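Local coordinates for hypothetical protein (Lactobacillus plantarum, PDB 2IAY), which is of unknown function but may take part in amino-acid metabolism, and has what appears to be a new fold, at residues Y4-L10 with T68-T74; T14-T18 with I110-D114; F43-D48 with Q97-I101. All coordinates share one frame; numbering follows the deposited sequence.

Interaction 1 of 3, residues Y4-L10 with T68-T74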
ATOM      1  N   TYR A   4      -8.377   0.253  11.049  1.00  8.97           N
ATOM      2  CA  TYR A   4      -8.277   1.208   9.945  1.00  8.38           C
ATOM      3  C   TYR A   4      -7.881   2.551  10.517  1.00  8.64           C
ATOM      4  O   TYR A   4      -8.420   3.004  11.523  1.00 10.94           O
ATOM      5  CB  TYR A   4      -9.604   1.336   9.175  1.00  8.93           C
ATOM      6  CG  TYR A   4     -10.002   0.185   8.307  1.00  9.18           C
ATOM      7  CD1 TYR A   4      -9.412   0.042   7.047  1.00  8.68           C
ATOM      8  CD2 TYR A   4     -11.011  -0.696   8.659  1.00  9.99           C
ATOM      9  CE1 TYR A   4      -9.785  -0.970   6.186  1.00  9.37           C
ATOM     10  CE2 TYR A   4     -11.402  -1.706   7.792  1.00 10.32           C
ATOM     11  CZ  TYR A   4     -10.787  -1.843   6.566  1.00 10.14           C
ATOM     12  OH  TYR A   4     -11.174  -2.875   5.699  1.00 12.46           O
ATOM     13  N   THR A   5      -6.964   3.216   9.848  1.00  8.86           N
ATOM     14  CA  THR A   5      -6.427   4.457  10.342  1.00  8.74           C
ATOM     15  C   THR A   5      -6.454   5.531   9.248  1.00  8.28           C
ATOM     16  O   THR A   5      -6.708   5.229   8.060  1.00  8.88           O
ATOM     17  CB  THR A   5      -4.979   4.246  10.838  1.00  8.88           C
ATOM     18  OG1 THR A   5      -4.173   3.677   9.804  1.00  8.87           O
ATOM     19  CG2 THR A   5      -4.927   3.315  12.093  1.00 11.38           C
ATOM     20  N   THR A   6      -6.127   6.757   9.600  1.00  8.42           N
ATOM     21  CA  THR A   6      -6.025   7.771   8.564  0.50  9.85           C
ATOM     22  C   THR A   6      -4.578   7.946   8.100  1.00  9.23           C
ATOM     23  O   THR A   6      -4.355   8.444   7.020  1.00  9.72           O
ATOM     24  CB  THR A   6      -6.607   9.064   9.025  0.50 11.44           C
ATOM     25  OG1 THR A   6      -5.989   9.395  10.258  0.50 16.22           O
ATOM     26  CG2 THR A   6      -8.117   8.918   9.223  0.50 11.44           C
ATOM     27  N   THR A   7      -3.617   7.491   8.895  1.00  9.68           N
ATOM     28  CA  THR A   7      -2.222   7.467   8.528  1.00  9.64           C
ATOM     29  C   THR A   7      -1.630   6.073   8.760  1.00  9.30           C
ATOM     30  O   THR A   7      -2.041   5.361   9.665  1.00 10.02           O
ATOM     31  CB  THR A   7      -1.422   8.449   9.362  1.00 12.48           C
ATOM     32  OG1 THR A   7      -1.348   8.006  10.737  1.00 17.24           O
ATOM     33  CG2 THR A   7      -2.020   9.816   9.214  1.00 12.53           C
ATOM     34  N   VAL A   8      -0.632   5.722   7.941  1.00  8.68           N
ATOM     35  CA  VAL A   8       0.128   4.490   8.075  1.00  9.72           C
ATOM     36  C   VAL A   8       1.582   4.794   7.834  1.00  9.87           C
ATOM     37  O   VAL A   8       1.928   5.512   6.910  1.00 10.54           O
ATOM     38  CB  VAL A   8      -0.327   3.382   7.059  1.00  9.76           C
ATOM     39  CG1 VAL A   8       0.626   2.203   7.098  1.00 12.47           C
ATOM     40  CG2 VAL A   8      -1.817   2.994   7.329  1.00 11.90           C
ATOM     41  N   LYS A   9       2.430   4.226   8.676  1.00 10.19           N
ATOM     42  CA  LYS A   9       3.855   4.251   8.466  1.00 10.79           C
ATOM     43  C   LYS A   9       4.305   2.821   8.272  1.00 12.63           C
ATOM     44  O   LYS A   9       4.160   2.011   9.181  1.00 16.26           O
ATOM     45  CB  LYS A   9       4.584   4.862   9.667  1.00 13.68           C
ATOM     46  CG  LYS A   9       6.070   4.902   9.471  1.00 16.21           C
ATOM     47  CD  LYS A   9       6.761   5.480  10.678  1.00 21.93           C
ATOM     48  CE  LYS A   9       6.528   6.961  10.707  1.00 31.66           C
ATOM     49  N   LEU A  10       4.815   2.488   7.090  1.00 10.11           N
ATOM     50  CA  LEU A  10       5.326   1.168   6.815  1.00  9.85           C
ATOM     51  C   LEU A  10       6.488   0.825   7.715  1.00 10.80           C
ATOM     52  O   LEU A  10       7.235   1.705   8.154  1.00 11.91           O
ATOM     53  CB  LEU A  10       5.752   1.025   5.344  1.00  9.56           C
ATOM     54  CG  LEU A  10       4.632   1.233   4.317  1.00 10.07           C
ATOM     55  CD1 LEU A  10       5.279   1.343   2.944  1.00 10.72           C
ATOM     56  CD2 LEU A  10       3.625   0.082   4.373  1.00 12.47           C
ATOM     57  N   THR A  68     -13.042   6.227   4.602  1.00  7.12           N
ATOM     58  CA  THR A  68     -12.535   7.121   5.634  1.00  6.84           C
ATOM     59  C   THR A  68     -11.331   6.544   6.397  1.00  7.07           C
ATOM     60  O   THR A  68     -10.777   7.257   7.220  1.00  9.79           O
ATOM     61  CB  THR A  68     -13.620   7.421   6.659  1.00  9.43           C
ATOM     62  OG1 THR A  68     -14.076   6.168   7.164  1.00 11.77           O
ATOM     63  CG2 THR A  68     -14.745   8.238   6.063  1.00 12.49           C
ATOM     64  N   GLY A  69     -10.920   5.318   6.107  1.00  6.50           N
ATOM     65  CA  GLY A  69      -9.742   4.768   6.762  1.00  8.00           C
ATOM     66  C   GLY A  69      -9.092   3.721   5.897  1.00  6.98           C
ATOM     67  O   GLY A  69      -9.719   3.227   4.967  1.00  7.23           O
ATOM     68  N   PHE A  70      -7.818   3.416   6.172  1.00  6.68           N
ATOM     69  CA  PHE A  70      -7.089   2.454   5.367  1.00  6.91           C
ATOM     70  C   PHE A  70      -6.130   1.653   6.223  1.00  6.21           C
ATOM     71  O   PHE A  70      -5.886   1.947   7.394  1.00  7.69           O
ATOM     72  CB  PHE A  70      -6.387   3.077   4.142  1.00  6.71           C
ATOM     73  CG  PHE A  70      -5.047   3.755   4.382  1.00  6.42           C
ATOM     74  CD1 PHE A  70      -4.902   4.868   5.208  1.00  8.53           C
ATOM     75  CD2 PHE A  70      -3.936   3.371   3.645  1.00  7.15           C
ATOM     76  CE1 PHE A  70      -3.684   5.503   5.332  1.00  8.20           C
ATOM     77  CE2 PHE A  70      -2.729   4.014   3.775  1.00  7.28           C
ATOM     78  CZ  PHE A  70      -2.602   5.092   4.611  1.00  7.83           C
ATOM     79  N   LYS A  71      -5.602   0.619   5.591  1.00  7.34           N
ATOM     80  CA  LYS A  71      -4.549  -0.222   6.072  1.00  7.04           C
ATOM     81  C   LYS A  71      -3.544  -0.398   4.949  1.00  6.39           C
ATOM     82  O   LYS A  71      -3.920  -0.500   3.790  1.00  7.51           O
ATOM     83  CB  LYS A  71      -5.066  -1.615   6.464  1.00  8.40           C
ATOM     84  CG  LYS A  71      -6.105  -1.603   7.523  1.00  9.08           C
ATOM     85  CD  LYS A  71      -6.838  -2.930   7.609  1.00  9.76           C
ATOM     86  CE  LYS A  71      -7.856  -2.952   8.728  1.00 11.00           C
ATOM     87  NZ  LYS A  71      -8.489  -4.308   8.925  1.00 12.33           N
HETATM   88  N   MSE A  72      -2.252  -0.449   5.284  1.00  6.18           N
HETATM   89  CA  MSE A  72      -1.235  -0.672   4.283  1.00  6.99           C
HETATM   90  C   MSE A  72      -0.051  -1.345   4.937  1.00  7.91           C
HETATM   91  O   MSE A  72       0.361  -0.960   6.028  1.00  9.91           O
HETATM   92  CB  MSE A  72      -0.837   0.623   3.615  1.00  8.48           C
HETATM   93  CG  MSE A  72       0.150   0.440   2.467  1.00  7.19           C
HETATM   94 SE   MSE A  72       0.489   2.126   1.528  0.75 13.74          SE
HETATM   95  CE  MSE A  72       1.374   3.015   2.958  1.00 12.12           C
ATOM     96  N   THR A  73       0.471  -2.369   4.298  1.00  7.45           N
ATOM     97  CA  THR A  73       1.553  -3.183   4.854  0.50  8.90           C
ATOM     98  C   THR A  73       2.502  -3.675   3.770  1.00  7.87           C
ATOM     99  O   THR A  73       2.130  -3.809   2.628  1.00  8.71           O
ATOM    100  CB  THR A  73       0.992  -4.422   5.602  0.50 10.15           C
ATOM    101  OG1 THR A  73       0.125  -5.166   4.742  0.50 12.06           O
ATOM    102  CG2 THR A  73       0.212  -4.014   6.879  0.50 11.90           C
ATOM    103  N   THR A  74       3.733  -3.972   4.171  1.00  9.74           N
ATOM    104  CA  THR A  74       4.684  -4.746   3.404  1.00  8.43           C
ATOM    105  C   THR A  74       4.835  -6.088   4.063  1.00  8.63           C
ATOM    106  O   THR A  74       5.082  -6.185   5.281  1.00 11.45           O
ATOM    107  CB  THR A  74       6.045  -4.038   3.258  1.00 10.15           C
ATOM    108  OG1 THR A  74       6.505  -3.580   4.542  1.00 10.21           O
ATOM    109  CG2 THR A  74       5.929  -2.801   2.327  1.00 10.60           C
TER
HETATM  110  O   HOH W   1      -9.495  -4.994   6.321  1.00 16.32           O
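Y4 lays its ring against the side chain of K71 where the N-terminal segment meets strand 70-76, an edge strand of the four-stranded antiparallel sheet. A single antiparallel bridge joins the two backbones: T5 N donates to F70 O at 3.0 Å, almost straight at 173°, and F70 N returns a bond to T5 O. Past this isolated bridge the chain turns away and runs on into strand 7-8 of the smaller sheet; backbone bonds from T6 to L19 and V8 to Y17 tie it to strand 17-19.

The Y4 ring is a platform for an extended lysine. K71 CE sits squarely over its centre, 3.6 Å from the ring centroid, a CH-pi contact, and NZ continues over the same face as a cation-pi partner. In the ring plane, F70 CA closes one edge.

F70 holds its CG between the backbone N and the carbonyl carbon (chi1 81°), which brings the ring back to residues 5-8 although its CB leads away from them. V8 CG2 rests over one face, offset toward the rim, 3.5 Å from F70 CZ. The carbonyl oxygen of T6 lies at the ring edge.

Farther along, L10 crosses selenomethionine M72 at about a right angle, its CG 4.0 Å from M72 CE. One water joins Y4 OH at 2.8 Å to K71 NZ, whose proton it accepts.

Interaction 2 of 3, residues T14-T18 with I110-D114; sequences TKTYT and ILTTD
T18 and T112 form the hydrogen-bonded antiparallel pair that joins strand 17-19 to strand 111-113, the C-terminal edge of the small three-stranded sheet. Its backbone bonds run both ways: T18 N gives to T112 O at 2.8 Å with an angle of 170°, and T112 N gives to T18 O at 2.9 Å. The CA-H groups of Y17 and L111 add weaker contacts, Y17 CA to T112 O and L111 CA to T18 O.

Side-chain polar bonding takes over toward the chain end. The hydroxyl of T113 stands anti to the backbone N (chi1 -174°), a rotation that carries OG1 across to T16 O, 2.7 Å away. It approaches from above the carbonyl plane, 41° out of it. The T112 hydroxyl lies against T18, OG1 3.5 Å from T18 CB.

Apolar contact comes from L111 and Y17, whose side chains cross at about a right angle, L111 CD1 4.0 Å from Y17 CD2, while L102 and F105 of helix 92-107 pack against Y17 and L111 respectively.

Water completes the junction where direct pairing gives out. One molecule accepts from both T16 N and D114 N, bridging the two backbones. A second has three partners: it donates to T16 O at 2.8 Å and to D114 OD1 at 3.0 Å, and it accepts from T18 OG1 at 2.7 Å.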
ATOM      1  N   THR A  14      10.690   6.053   6.921  1.00 10.54           N
ATOM      2  CA  THR A  14      10.774   7.389   7.507  1.00 12.37           C
ATOM      3  C   THR A  14       9.579   8.278   7.126  1.00 13.52           C
ATOM      4  O   THR A  14       9.328   9.306   7.735  1.00 17.54           O
ATOM      5  CB  THR A  14      12.080   8.073   7.121  1.00 13.45           C
ATOM      6  OG1 THR A  14      12.066   8.332   5.722  1.00 18.62           O
ATOM      7  CG2 THR A  14      13.278   7.196   7.556  1.00 14.39           C
ATOM      8  N   LYS A  15       8.791   7.868   6.141  1.00 12.19           N
ATOM      9  CA  LYS A  15       7.623   8.617   5.691  1.00 12.60           C
ATOM     10  C   LYS A  15       6.364   7.991   6.264  1.00 11.11           C
ATOM     11  O   LYS A  15       6.305   6.796   6.404  1.00 12.62           O
ATOM     12  CB  LYS A  15       7.489   8.518   4.140  1.00 13.43           C
ATOM     13  CG  LYS A  15       8.614   9.175   3.452  1.00 17.31           C
ATOM     14  CD  LYS A  15       8.412   9.246   1.983  1.00 14.86           C
ATOM     15  CE  LYS A  15       9.762   9.670   1.428  1.00 19.66           C
ATOM     16  NZ  LYS A  15       9.761  10.308   0.151  1.00 25.04           N
ATOM     17  N   THR A  16       5.359   8.814   6.499  1.00 10.71           N
ATOM     18  CA  THR A  16       4.010   8.390   6.854  0.50  9.97           C
ATOM     19  C   THR A  16       3.089   8.761   5.686  1.00 10.80           C
ATOM     20  O   THR A  16       3.205   9.870   5.140  1.00 13.26           O
ATOM     21  CB  THR A  16       3.590   9.062   8.193  0.50 11.29           C
ATOM     22  OG1 THR A  16       4.376   8.519   9.254  0.50 12.87           O
ATOM     23  CG2 THR A  16       2.168   8.810   8.551  0.50  9.65           C
ATOM     24  N   TYR A  17       2.161   7.875   5.348  1.00  8.62           N
ATOM     25  CA  TYR A  17       1.187   8.145   4.303  1.00  8.84           C
ATOM     26  C   TYR A  17      -0.153   8.386   4.959  1.00  8.65           C
ATOM     27  O   TYR A  17      -0.530   7.709   5.915  1.00 10.08           O
ATOM     28  CB  TYR A  17       1.114   6.960   3.310  1.00  7.64           C
ATOM     29  CG  TYR A  17       2.338   6.877   2.471  1.00  8.19           C
ATOM     30  CD1 TYR A  17       3.427   6.132   2.880  1.00  9.34           C
ATOM     31  CD2 TYR A  17       2.424   7.566   1.275  1.00  9.44           C
ATOM     32  CE1 TYR A  17       4.572   6.076   2.120  1.00  9.75           C
ATOM     33  CE2 TYR A  17       3.562   7.489   0.513  1.00 10.93           C
ATOM     34  CZ  TYR A  17       4.642   6.763   0.961  1.00 10.69           C
ATOM     35  OH  TYR A  17       5.797   6.696   0.225  1.00 14.71           O
ATOM     36  N   THR A  18      -0.877   9.373   4.429  1.00  7.74           N
ATOM     37  CA  THR A  18      -2.197   9.739   4.893  1.00  8.04           C
ATOM     38  C   THR A  18      -3.217   9.523   3.809  1.00  8.37           C
ATOM     39  O   THR A  18      -3.015   9.874   2.658  1.00  9.16           O
ATOM     40  CB  THR A  18      -2.173  11.222   5.271  1.00  9.66           C
ATOM     41  OG1 THR A  18      -1.234  11.406   6.331  1.00 10.80           O
ATOM     42  CG2 THR A  18      -3.539  11.735   5.756  1.00 11.13           C
ATOM     43  N   ILE A 110      -5.198   9.897  -3.704  1.00  7.73           N
ATOM     44  CA  ILE A 110      -5.489   8.763  -2.842  1.00  7.19           C
ATOM     45  C   ILE A 110      -4.733   8.869  -1.529  1.00  7.54           C
ATOM     46  O   ILE A 110      -5.337   8.691  -0.458  1.00  7.95           O
ATOM     47  CB  ILE A 110      -5.249   7.407  -3.559  1.00  8.80           C
ATOM     48  CG1 ILE A 110      -6.218   7.275  -4.782  1.00 10.16           C
ATOM     49  CG2 ILE A 110      -5.373   6.241  -2.581  1.00  8.46           C
ATOM     50  CD1 ILE A 110      -5.866   6.170  -5.746  1.00 12.29           C
ATOM     51  N   LEU A 111      -3.433   9.145  -1.617  1.00  7.19           N
ATOM     52  CA  LEU A 111      -2.558   9.306  -0.445  1.00  7.59           C
ATOM     53  C   LEU A 111      -1.840  10.644  -0.521  1.00  7.89           C
ATOM     54  O   LEU A 111      -1.586  11.142  -1.623  1.00  8.75           O
ATOM     55  CB  LEU A 111      -1.489   8.207  -0.390  1.00  8.07           C
ATOM     56  CG  LEU A 111      -1.983   6.769  -0.248  1.00  7.31           C
ATOM     57  CD1 LEU A 111      -0.773   5.811  -0.272  1.00  8.61           C
ATOM     58  CD2 LEU A 111      -2.812   6.591   1.040  1.00  9.45           C
ATOM     59  N   THR A 112      -1.451  11.144   0.637  1.00  7.45           N
ATOM     60  CA  THR A 112      -0.454  12.221   0.747  1.00  7.99           C
ATOM     61  C   THR A 112       0.640  11.780   1.709  1.00  8.32           C
ATOM     62  O   THR A 112       0.509  10.779   2.394  1.00  8.94           O
ATOM     63  CB  THR A 112      -1.064  13.524   1.206  1.00  9.26           C
ATOM     64  OG1 THR A 112      -1.596  13.350   2.522  1.00 10.12           O
ATOM     65  CG2 THR A 112      -2.107  14.014   0.233  1.00 10.06           C
ATOM     66  N   THR A 113       1.737  12.508   1.734  1.00  8.61           N
ATOM     67  CA  THR A 113       2.741  12.314   2.771  0.50  7.71           C
ATOM     68  C   THR A 113       3.209  13.688   3.247  1.00  8.63           C
ATOM     69  O   THR A 113       2.838  14.719   2.692  1.00  9.33           O
ATOM     70  CB  THR A 113       3.883  11.356   2.277  0.50  9.52           C
ATOM     71  OG1 THR A 113       4.792  11.038   3.328  0.50  7.73           O
ATOM     72  CG2 THR A 113       4.650  11.931   1.130  0.50 11.31           C
ATOM     73  N   ASP A 114       3.998  13.720   4.320  1.00 10.58           N
ATOM     74  CA  ASP A 114       4.402  15.030   4.871  1.00 11.22           C
ATOM     75  C   ASP A 114       5.402  15.729   3.945  1.00 12.83           C
ATOM     76  O   ASP A 114       6.222  15.063   3.289  1.00 14.08           O
ATOM     77  CB  ASP A 114       5.007  14.871   6.247  1.00 12.19           C
ATOM     78  CG  ASP A 114       4.034  14.332   7.270  1.00 14.18           C
ATOM     79  OD1 ASP A 114       2.785  14.261   7.044  1.00 12.73           O
ATOM     80  OD2 ASP A 114       4.516  14.031   8.381  1.00 19.09           O
ATOM     81  OXT ASP A 114       5.414  16.974   3.823  1.00 15.26           O
TER
HETATM   82  O   HOH W   2       1.400  11.833   6.068  1.00 13.37           O
HETATM   83  O   HOH W   3       5.659  11.705   5.985  0.50 17.91           O

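Interaction 3 of 3, residues F43-D48 with Q97-I101; sequences FERSLD and QLRYI. With GOL (glycerol), chain C.
Q97 reaches from the helix with a fully extended side chain to accept a backbone N-H near the end of strand 41-47: a side-chain amide on a helix holding the end of a strand. CG stands anti to the backbone N (chi1 -174°) and the chain runs straight on to the amide, whose OE1 receives the N-H of D48 at 3.0 Å. That bond is fairly straight, 159° at the hydrogen. The same oxygen lies 3.4 Å from L47 CA, whereas NE2, though close to S46 O, meets it at too poor an angle to bond. Replacing Q97 with a leucine would probably leave the N-H of D48 without this acceptor and loosen the hold of the helix on the strand end.

Next to the amide the contact is apolar. L47 CD2 touches the CG and CD of Q97 and, at 3.9 Å, the CD1 of I101. That isoleucine methyl also meets CB of R45 at 3.8 Å, while the other branch, CG2, approaches F43 CE1. The guanidinium of R45 turns back along its own strand: NH1 donates to E44 O, and F43 CE2 lies over one of its faces.

S46, whose CB points away from the helix, holds a glycerol probably taken from the crystallisation liquor. S46 N donates to glycerol O3 at 2.9 Å, nearly straight, and S46 OG is hydrogen-bonded to glycerol O2, either being able to donate; K58 bonds it as well.

The helix runs nearly antiparallel to the strand, at 151° with 9.6 Å between the axes of the two short segments, a helix-on-sheet packing of alpha+beta type.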
ATOM      1  N   PHE A  43      -5.876  -3.706  -2.870  1.00  6.88           N
ATOM      2  CA  PHE A  43      -4.833  -3.548  -3.874  1.00  6.62           C
ATOM      3  C   PHE A  43      -3.610  -4.326  -3.381  1.00  7.13           C
ATOM      4  O   PHE A  43      -3.284  -4.289  -2.193  1.00  9.60           O
ATOM      5  CB  PHE A  43      -4.495  -2.035  -3.996  1.00  7.40           C
ATOM      6  CG  PHE A  43      -3.399  -1.698  -4.970  1.00  7.99           C
ATOM      7  CD1 PHE A  43      -2.092  -1.689  -4.574  1.00  8.49           C
ATOM      8  CD2 PHE A  43      -3.695  -1.388  -6.254  1.00  8.15           C
ATOM      9  CE1 PHE A  43      -1.097  -1.350  -5.463  1.00  8.73           C
ATOM     10  CE2 PHE A  43      -2.702  -1.049  -7.170  1.00  8.60           C
ATOM     11  CZ  PHE A  43      -1.418  -1.050  -6.749  1.00  8.27           C
ATOM     12  N   GLU A  44      -2.979  -5.038  -4.292  1.00  7.16           N
ATOM     13  CA  GLU A  44      -1.763  -5.768  -3.950  0.50  7.72           C
ATOM     14  C   GLU A  44      -0.808  -5.755  -5.124  1.00  7.48           C
ATOM     15  O   GLU A  44      -1.207  -5.960  -6.263  1.00  8.92           O
ATOM     16  CB  GLU A  44      -2.103  -7.208  -3.548  0.50 10.27           C
ATOM     17  CG  GLU A  44      -0.902  -8.089  -3.302  0.50 12.73           C
ATOM     18  CD  GLU A  44      -1.315  -9.515  -3.067  0.50 15.70           C
ATOM     19  OE1 GLU A  44      -2.075  -9.748  -2.095  0.50 19.21           O
ATOM     20  OE2 GLU A  44      -0.872 -10.365  -3.854  0.50 22.25           O
ATOM     21  N   ARG A  45       0.468  -5.569  -4.830  1.00  6.66           N
ATOM     22  CA  ARG A  45       1.525  -5.684  -5.839  1.00  6.93           C
ATOM     23  C   ARG A  45       2.734  -6.416  -5.314  1.00  6.79           C
ATOM     24  O   ARG A  45       3.158  -6.179  -4.200  1.00  7.92           O
ATOM     25  CB  ARG A  45       1.998  -4.319  -6.342  1.00  8.66           C
ATOM     26  CG  ARG A  45       0.987  -3.563  -7.205  1.00  9.83           C
ATOM     27  CD  ARG A  45       0.797  -4.208  -8.572  1.00 10.91           C
ATOM     28  NE  ARG A  45      -0.127  -3.447  -9.390  1.00 11.85           N
ATOM     29  CZ  ARG A  45      -1.449  -3.584  -9.421  1.00 13.75           C
ATOM     30  NH1 ARG A  45      -2.084  -4.440  -8.637  1.00 12.82           N
ATOM     31  NH2 ARG A  45      -2.167  -2.831 -10.259  1.00 15.41           N
ATOM     32  N   SER A  46       3.279  -7.288  -6.147  1.00  7.92           N
ATOM     33  CA  SER A  46       4.586  -7.877  -5.920  1.00  7.83           C
ATOM     34  C   SER A  46       5.685  -6.842  -6.031  1.00  7.73           C
ATOM     35  O   SER A  46       5.593  -5.903  -6.794  1.00 10.07           O
ATOM     36  CB  SER A  46       4.828  -8.951  -6.932  1.00 10.21           C
ATOM     37  OG  SER A  46       3.959  -9.998  -6.648  1.00 13.72           O
ATOM     38  N   LEU A  47       6.713  -7.014  -5.233  1.00  7.03           N
ATOM     39  CA  LEU A  47       7.919  -6.224  -5.279  1.00  7.69           C
ATOM     40  C   LEU A  47       9.135  -7.132  -5.462  1.00  7.26           C
ATOM     41  O   LEU A  47       9.340  -8.117  -4.729  1.00  8.37           O
ATOM     42  CB  LEU A  47       8.111  -5.417  -4.000  1.00  7.89           C
ATOM     43  CG  LEU A  47       6.959  -4.505  -3.586  1.00  7.86           C
ATOM     44  CD1 LEU A  47       7.253  -3.884  -2.221  1.00  9.74           C
ATOM     45  CD2 LEU A  47       6.656  -3.424  -4.647  1.00  8.90           C
ATOM     46  N   ASP A  48       9.973  -6.751  -6.437  1.00  7.93           N
ATOM     47  CA  ASP A  48      11.301  -7.345  -6.640  1.00  7.42           C
ATOM     48  C   ASP A  48      11.309  -8.877  -6.680  1.00  7.17           C
ATOM     49  O   ASP A  48      12.018  -9.514  -5.920  1.00  8.72           O
ATOM     50  CB  ASP A  48      12.281  -6.811  -5.568  1.00  8.12           C
ATOM     51  CG  ASP A  48      13.742  -7.087  -5.886  1.00  8.96           C
ATOM     52  OD1 ASP A  48      14.049  -7.396  -7.055  1.00  9.25           O
ATOM     53  OD2 ASP A  48      14.556  -7.007  -4.945  1.00 12.23           O
ATOM     54  N   GLN A  97      10.499   0.472  -6.327  1.00  6.34           N
ATOM     55  CA  GLN A  97       9.256   0.009  -6.931  1.00  6.63           C
ATOM     56  C   GLN A  97       8.064   0.439  -6.081  1.00  5.98           C
ATOM     57  O   GLN A  97       7.043   0.882  -6.595  1.00  6.15           O
ATOM     58  CB  GLN A  97       9.320  -1.515  -7.131  1.00  7.18           C
ATOM     59  CG  GLN A  97       8.133  -2.067  -7.883  1.00  6.54           C
ATOM     60  CD  GLN A  97       8.218  -3.543  -8.110  1.00  6.73           C
ATOM     61  OE1 GLN A  97       9.187  -4.185  -7.698  1.00  8.41           O
ATOM     62  NE2 GLN A  97       7.167  -4.095  -8.683  1.00  8.72           N
ATOM     63  N   LEU A  98       8.170   0.258  -4.777  1.00  6.62           N
ATOM     64  CA  LEU A  98       7.112   0.715  -3.865  1.00  6.36           C
ATOM     65  C   LEU A  98       6.830   2.194  -4.020  1.00  5.81           C
ATOM     66  O   LEU A  98       5.697   2.639  -4.122  1.00  6.60           O
ATOM     67  CB  LEU A  98       7.503   0.354  -2.432  1.00  7.80           C
ATOM     68  CG  LEU A  98       6.526   0.843  -1.353  1.00  8.92           C
ATOM     69  CD1 LEU A  98       6.274  -0.262  -0.249  1.00 12.54           C
ATOM     70  CD2 LEU A  98       6.911   2.144  -0.750  1.00 12.96           C
ATOM     71  N   ARG A  99       7.896   2.980  -4.037  1.00  6.73           N
ATOM     72  CA  ARG A  99       7.711   4.424  -4.202  1.00  7.06           C
ATOM     73  C   ARG A  99       7.074   4.805  -5.527  1.00  6.92           C
ATOM     74  O   ARG A  99       6.272   5.731  -5.605  1.00  7.70           O
ATOM     75  CB  ARG A  99       9.033   5.150  -4.018  1.00  6.86           C
ATOM     76  CG  ARG A  99       9.579   5.186  -2.590  1.00  6.93           C
ATOM     77  CD  ARG A  99       8.662   5.898  -1.605  1.00  7.89           C
ATOM     78  NE  ARG A  99       9.439   6.181  -0.383  1.00  8.34           N
ATOM     79  CZ  ARG A  99       9.200   5.759   0.848  1.00  8.10           C
ATOM     80  NH1 ARG A  99       8.062   5.181   1.152  1.00  8.58           N
ATOM     81  NH2 ARG A  99      10.129   5.913   1.782  1.00  9.02           N
ATOM     82  N   TYR A 100       7.427   4.089  -6.591  1.00  7.12           N
ATOM     83  CA  TYR A 100       6.834   4.300  -7.896  1.00  6.95           C
ATOM     84  C   TYR A 100       5.324   4.050  -7.865  1.00  6.54           C
ATOM     85  O   TYR A 100       4.555   4.827  -8.395  1.00  8.08           O
ATOM     86  CB  TYR A 100       7.557   3.370  -8.916  1.00  7.94           C
ATOM     87  CG  TYR A 100       7.118   3.585 -10.344  1.00  9.50           C
ATOM     88  CD1 TYR A 100       6.004   2.966 -10.860  1.00 12.32           C
ATOM     89  CD2 TYR A 100       7.797   4.487 -11.148  1.00 12.06           C
ATOM     90  CE1 TYR A 100       5.596   3.228 -12.193  1.00 15.51           C
ATOM     91  CE2 TYR A 100       7.434   4.728 -12.449  1.00 15.96           C
ATOM     92  CZ  TYR A 100       6.341   4.112 -12.951  1.00 14.71           C
ATOM     93  OH  TYR A 100       5.987   4.382 -14.238  1.00 21.47           O
ATOM     94  N   ILE A 101       4.925   2.937  -7.261  1.00  6.55           N
ATOM     95  CA  ILE A 101       3.537   2.592  -7.140  1.00  8.10           C
ATOM     96  C   ILE A 101       2.790   3.670  -6.361  1.00  7.45           C
ATOM     97  O   ILE A 101       1.714   4.151  -6.762  1.00  9.46           O
ATOM     98  CB  ILE A 101       3.368   1.184  -6.478  1.00  8.46           C
ATOM     99  CG1 ILE A 101       3.905   0.086  -7.396  1.00  8.40           C
ATOM    100  CG2 ILE A 101       1.900   0.932  -6.113  1.00 10.45           C
ATOM    101  CD1 ILE A 101       4.219  -1.227  -6.673  1.00 10.56           C
TER
HETATM  102  C1  GOL C 115      -1.151 -10.020  -7.171  1.00 25.68           C
HETATM  103  C2  GOL C 115       0.169  -9.249  -7.100  1.00 20.15           C
HETATM  104  O2  GOL C 115       1.162 -10.117  -6.628  1.00 22.25           O
HETATM  105  C3  GOL C 115       0.503  -8.632  -8.452  1.00 19.70           C
HETATM  106  O3  GOL C 115       1.760  -7.970  -8.523  1.00 11.50           O

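Overall arrangement
Helix 92-107 is common to all three: it packs on the large sheet in interaction 3 and touches side chains of interactions 1 and 2. Interactions 1 and 2 adjoin through strands 7-8 and 17-19, where V8 N probably bonds to Y17 O. Interactions 1 and 3 use the same large sheet, at edge strand 70-76 and inner strand 41-47, yet L98 packs on both L10 and T74. Each lies about 8 Å from the chain's centre, measured between centres; interaction 2, at about 11 Å, is nearer the surface. Interaction 1 mixes a bridge with aromatic and cation-pi contacts, interaction 2 relies on backbone, hydroxyl and water bonds, and interaction 3 is mainly apolar, with one backbone-to-amide hydrogen bond.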